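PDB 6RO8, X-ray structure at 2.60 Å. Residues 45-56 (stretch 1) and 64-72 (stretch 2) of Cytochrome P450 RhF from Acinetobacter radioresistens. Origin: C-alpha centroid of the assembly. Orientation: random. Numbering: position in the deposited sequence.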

# COMPACT_ATOMS: atom_id res chain seq x y z
N ALA A 45 9.44 -16.31 -3.21
CA ALA A 45 9.74 -16.98 -1.95
C ALA A 45 8.63 -17.94 -1.53
O ALA A 45 8.89 -18.88 -0.78
CB ALA A 45 10.01 -15.94 -0.86
N LEU A 46 7.41 -17.73 -2.00
CA LEU A 46 6.28 -18.56 -1.61
C LEU A 46 5.89 -19.54 -2.72
O LEU A 46 4.87 -20.23 -2.61
CB LEU A 46 5.09 -17.68 -1.20
CG LEU A 46 5.47 -16.98 0.12
CD1 LEU A 46 4.65 -15.73 0.43
CD2 LEU A 46 5.45 -17.98 1.31
N LYS A 47 6.71 -19.64 -3.76
CA LYS A 47 6.36 -20.46 -4.91
C LYS A 47 6.22 -21.94 -4.53
O LYS A 47 5.21 -22.58 -4.85
CB LYS A 47 7.39 -20.27 -6.02
CG LYS A 47 6.90 -20.81 -7.34
CD LYS A 47 7.63 -20.17 -8.49
CE LYS A 47 6.93 -20.48 -9.79
NZ LYS A 47 7.78 -20.06 -10.93
N GLU A 48 7.22 -22.52 -3.85
CA GLU A 48 7.10 -23.91 -3.41
C GLU A 48 5.85 -24.10 -2.57
O GLU A 48 5.18 -25.14 -2.66
CB GLU A 48 8.31 -24.34 -2.57
CG GLU A 48 9.70 -24.07 -3.13
CD GLU A 48 10.76 -24.09 -2.01
OE1 GLU A 48 10.82 -23.13 -1.20
OE2 GLU A 48 11.52 -25.08 -1.94
N PHE A 49 5.52 -23.11 -1.74
CA PHE A 49 4.36 -23.23 -0.86
C PHE A 49 3.05 -23.18 -1.63
O PHE A 49 2.12 -23.93 -1.33
CB PHE A 49 4.41 -22.15 0.22
CG PHE A 49 5.55 -22.32 1.19
CD1 PHE A 49 5.44 -23.18 2.27
CD2 PHE A 49 6.74 -21.62 1.00
CE1 PHE A 49 6.49 -23.33 3.17
CE2 PHE A 49 7.80 -21.78 1.90
CZ PHE A 49 7.68 -22.63 2.98
N ARG A 50 2.95 -22.29 -2.64
CA ARG A 50 1.79 -22.36 -3.52
C ARG A 50 1.61 -23.77 -4.06
O ARG A 50 0.48 -24.27 -4.16
CB ARG A 50 1.91 -21.36 -4.68
CG ARG A 50 1.80 -19.91 -4.26
CD ARG A 50 1.46 -18.96 -5.41
NE ARG A 50 2.50 -18.86 -6.44
CZ ARG A 50 3.64 -18.19 -6.30
NH1 ARG A 50 3.91 -17.59 -5.16
NH2 ARG A 50 4.51 -18.14 -7.30
N ALA A 51 2.72 -24.44 -4.35
CA ALA A 51 2.67 -25.75 -4.97
C ALA A 51 2.26 -26.85 -4.00
O ALA A 51 1.34 -27.63 -4.29
CB ALA A 51 4.02 -26.08 -5.59
N GLN A 52 2.92 -26.94 -2.83
CA GLN A 52 2.78 -28.11 -1.97
C GLN A 52 2.44 -27.82 -0.51
O GLN A 52 2.37 -28.77 0.28
CB GLN A 52 4.06 -28.97 -2.01
CG GLN A 52 4.64 -29.21 -3.41
CD GLN A 52 3.90 -30.31 -4.17
OE1 GLN A 52 3.10 -31.04 -3.60
NE2 GLN A 52 4.16 -30.40 -5.48
N LEU A 53 2.21 -26.56 -0.12
CA LEU A 53 1.92 -26.25 1.28
C LEU A 53 1.25 -24.88 1.36
O LEU A 53 1.76 -23.96 2.02
CB LEU A 53 3.20 -26.30 2.12
CG LEU A 53 3.09 -26.20 3.66
CD1 LEU A 53 2.07 -27.16 4.19
CD2 LEU A 53 4.43 -26.39 4.36
N PRO A 54 0.08 -24.73 0.73
CA PRO A 54 -0.44 -23.39 0.42
C PRO A 54 -0.77 -22.54 1.63
O PRO A 54 -0.64 -21.31 1.57
CB PRO A 54 -1.70 -23.69 -0.41
CG PRO A 54 -1.54 -25.10 -0.85
CD PRO A 54 -0.79 -25.80 0.22
N ILE A 55 -1.21 -23.16 2.71
CA ILE A 55 -1.48 -22.47 3.96
C ILE A 55 -0.64 -23.12 5.04
O ILE A 55 -0.68 -24.34 5.22
CB ILE A 55 -2.97 -22.51 4.33
CG1 ILE A 55 -3.80 -21.82 3.25
CG2 ILE A 55 -3.16 -21.90 5.71
CD1 ILE A 55 -5.27 -22.18 3.25
N PHE A 56 0.15 -22.32 5.74
CA PHE A 56 1.00 -22.87 6.78
C PHE A 56 1.16 -21.81 7.86
O PHE A 56 0.95 -20.62 7.63
CB PHE A 56 2.35 -23.32 6.21
CG PHE A 56 3.16 -22.19 5.65
CD1 PHE A 56 3.02 -21.82 4.31
CD2 PHE A 56 4.08 -21.51 6.45
CE1 PHE A 56 3.77 -20.78 3.79
CE2 PHE A 56 4.83 -20.47 5.93
CZ PHE A 56 4.67 -20.11 4.58
N TRP A 64 -0.45 -17.12 10.44
CA TRP A 64 -0.70 -18.03 9.33
C TRP A 64 -0.29 -17.34 8.03
O TRP A 64 -0.45 -16.12 7.87
CB TRP A 64 -2.16 -18.43 9.28
CG TRP A 64 -2.56 -19.37 10.37
CD1 TRP A 64 -3.14 -19.05 11.57
CD2 TRP A 64 -2.42 -20.80 10.36
NE1 TRP A 64 -3.36 -20.19 12.31
CE2 TRP A 64 -2.93 -21.28 11.59
CE3 TRP A 64 -1.91 -21.71 9.43
CZ2 TRP A 64 -2.94 -22.63 11.91
CZ3 TRP A 64 -1.92 -23.06 9.76
CH2 TRP A 64 -2.44 -23.50 10.99
N ILE A 65 0.26 -18.12 7.10
CA ILE A 65 0.62 -17.60 5.79
C ILE A 65 -0.31 -18.23 4.75
O ILE A 65 -0.48 -19.45 4.70
CB ILE A 65 2.11 -17.87 5.46
CG1 ILE A 65 3.01 -17.47 6.63
CG2 ILE A 65 2.49 -17.16 4.16
CD1 ILE A 65 3.39 -16.02 6.70
N VAL A 66 -0.91 -17.38 3.93
CA VAL A 66 -1.90 -17.80 2.93
C VAL A 66 -1.35 -17.37 1.57
O VAL A 66 -1.17 -16.18 1.32
CB VAL A 66 -3.26 -17.17 3.23
CG1 VAL A 66 -4.29 -17.67 2.28
CG2 VAL A 66 -3.65 -17.48 4.66
N THR A 67 -1.06 -18.35 0.71
CA THR A 67 -0.27 -18.14 -0.49
C THR A 67 -1.05 -18.21 -1.79
O THR A 67 -0.56 -17.68 -2.80
CB THR A 67 0.88 -19.15 -0.57
OG1 THR A 67 0.35 -20.46 -0.79
CG2 THR A 67 1.73 -19.13 0.72
N ARG A 68 -2.24 -18.81 -1.81
CA ARG A 68 -2.97 -19.08 -3.04
C ARG A 68 -4.06 -18.06 -3.31
O ARG A 68 -4.63 -17.47 -2.39
CB ARG A 68 -3.59 -20.47 -2.99
CG ARG A 68 -2.59 -21.56 -3.26
CD ARG A 68 -3.28 -22.87 -3.46
NE ARG A 68 -2.31 -23.85 -3.91
CZ ARG A 68 -2.58 -25.14 -4.05
NH1 ARG A 68 -3.79 -25.59 -3.76
NH2 ARG A 68 -1.63 -25.98 -4.46
N TYR A 69 -4.40 -17.92 -4.60
CA TYR A 69 -5.35 -16.89 -5.03
C TYR A 69 -6.74 -17.14 -4.44
O TYR A 69 -7.36 -16.23 -3.88
CB TYR A 69 -5.41 -16.82 -6.56
CG TYR A 69 -6.40 -15.79 -7.07
CD1 TYR A 69 -6.02 -14.47 -7.29
CD2 TYR A 69 -7.73 -16.13 -7.30
CE1 TYR A 69 -6.91 -13.54 -7.73
CE2 TYR A 69 -8.64 -15.19 -7.73
CZ TYR A 69 -8.22 -13.90 -7.96
OH TYR A 69 -9.13 -12.97 -8.40
N GLU A 70 -7.26 -18.37 -4.55
CA GLU A 70 -8.61 -18.62 -4.07
C GLU A 70 -8.71 -18.47 -2.55
O GLU A 70 -9.69 -17.91 -2.05
CB GLU A 70 -9.08 -20.00 -4.51
CG GLU A 70 -9.49 -20.11 -5.97
CD GLU A 70 -10.55 -19.09 -6.40
OE1 GLU A 70 -11.34 -18.62 -5.55
OE2 GLU A 70 -10.61 -18.77 -7.61
N ASP A 71 -7.71 -18.95 -1.80
CA ASP A 71 -7.75 -18.80 -0.34
C ASP A 71 -7.75 -17.33 0.06
O ASP A 71 -8.57 -16.90 0.88
CB ASP A 71 -6.56 -19.51 0.32
CG ASP A 71 -6.49 -20.99 0.03
OD1 ASP A 71 -7.55 -21.63 -0.10
OD2 ASP A 71 -5.35 -21.51 -0.06
N VAL A 72 -6.80 -16.55 -0.50
CA VAL A 72 -6.70 -15.13 -0.14
C VAL A 72 -8.01 -14.41 -0.47
O VAL A 72 -8.53 -13.64 0.35
CB VAL A 72 -5.49 -14.49 -0.85
CG1 VAL A 72 -5.51 -12.93 -0.71
CG2 VAL A 72 -4.18 -15.09 -0.33

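The contact begins at L46, the N-cap of the helix spanning 47-52. Its CA-to-CB bond points toward stretch 2, and with chi1 in m and chi2 in t its CD2 comes to 3.9 Å from T67 CG2 and 4.2 Å from I65 CG2, distances typical of apolar packing. One turn on, F49 is marginal: its CB lies 4.1 Å from T67 CG2, but the ring itself leads away.

R50 contributes in two ways. Its side chain passes alongside T67, with CD 3.5 Å from T67 O and CG 3.8 Å from T67 OG1, so the contact is made by the aliphatic portion of the chain. Its carbonyl, near the C-terminal end of the helix, accepts two hydrogen bonds from the R68 guanidinium: R68 NH2 to R50 O at 2.7 Å (141° at the hydrogen) and R68 NE to R50 O at 2.8 Å (138°). The similar lengths and angles indicate a bifurcated arrangement in which one oxygen sits at the guanidinium edge, between two N-H groups. The extended R68 side chain, with chi2, chi3 and chi4 all near 180°, allows this reach.

P54 covers one face of that same guanidinium, its CG 3.4 Å from R68 CZ. Edge and face are thus engaged by different residues, one through polar atoms and the other through a ring carbon. The P54 carbonyl in turn receives two hydrogen bonds from a single residue, from T67 OG1 at 2.7 Å and from T67 N at 3.1 Å (139°). With chi1 in p, T67 turns its hydroxyl to the same oxygen that its backbone amide approaches.

From I55 the chain enters a strand antiparallel to 64-66. I55 and V66 form a non-hydrogen-bonded pair, with CA atoms 4.8 Å apart and side chains on the same face of the sheet; I55 CG1 lies 4.3 Å from V66 CG1. I55 CA also approaches I65 O at 3.3 Å, with 152° at the hydrogen, consistent with a CA-H...O contact. Farther out, I55 CD1 reaches D71 OD2 at 3.4 Å, while I55 CG2 packs 3.9 Å from W64 CE3.

F56 and I65 form the hydrogen-bonded pair. F56 N donates to I65 O at 3.1 Å (158°), and I65 N donates to F56 O at 2.6 Å, nearly linear at 172°. Their side chains share the opposite face from I55 and V66: I65 CB stands 3.8 Å from the F56 ring centroid, 21° off the normal, which identifies a CH-pi contact over the ring face.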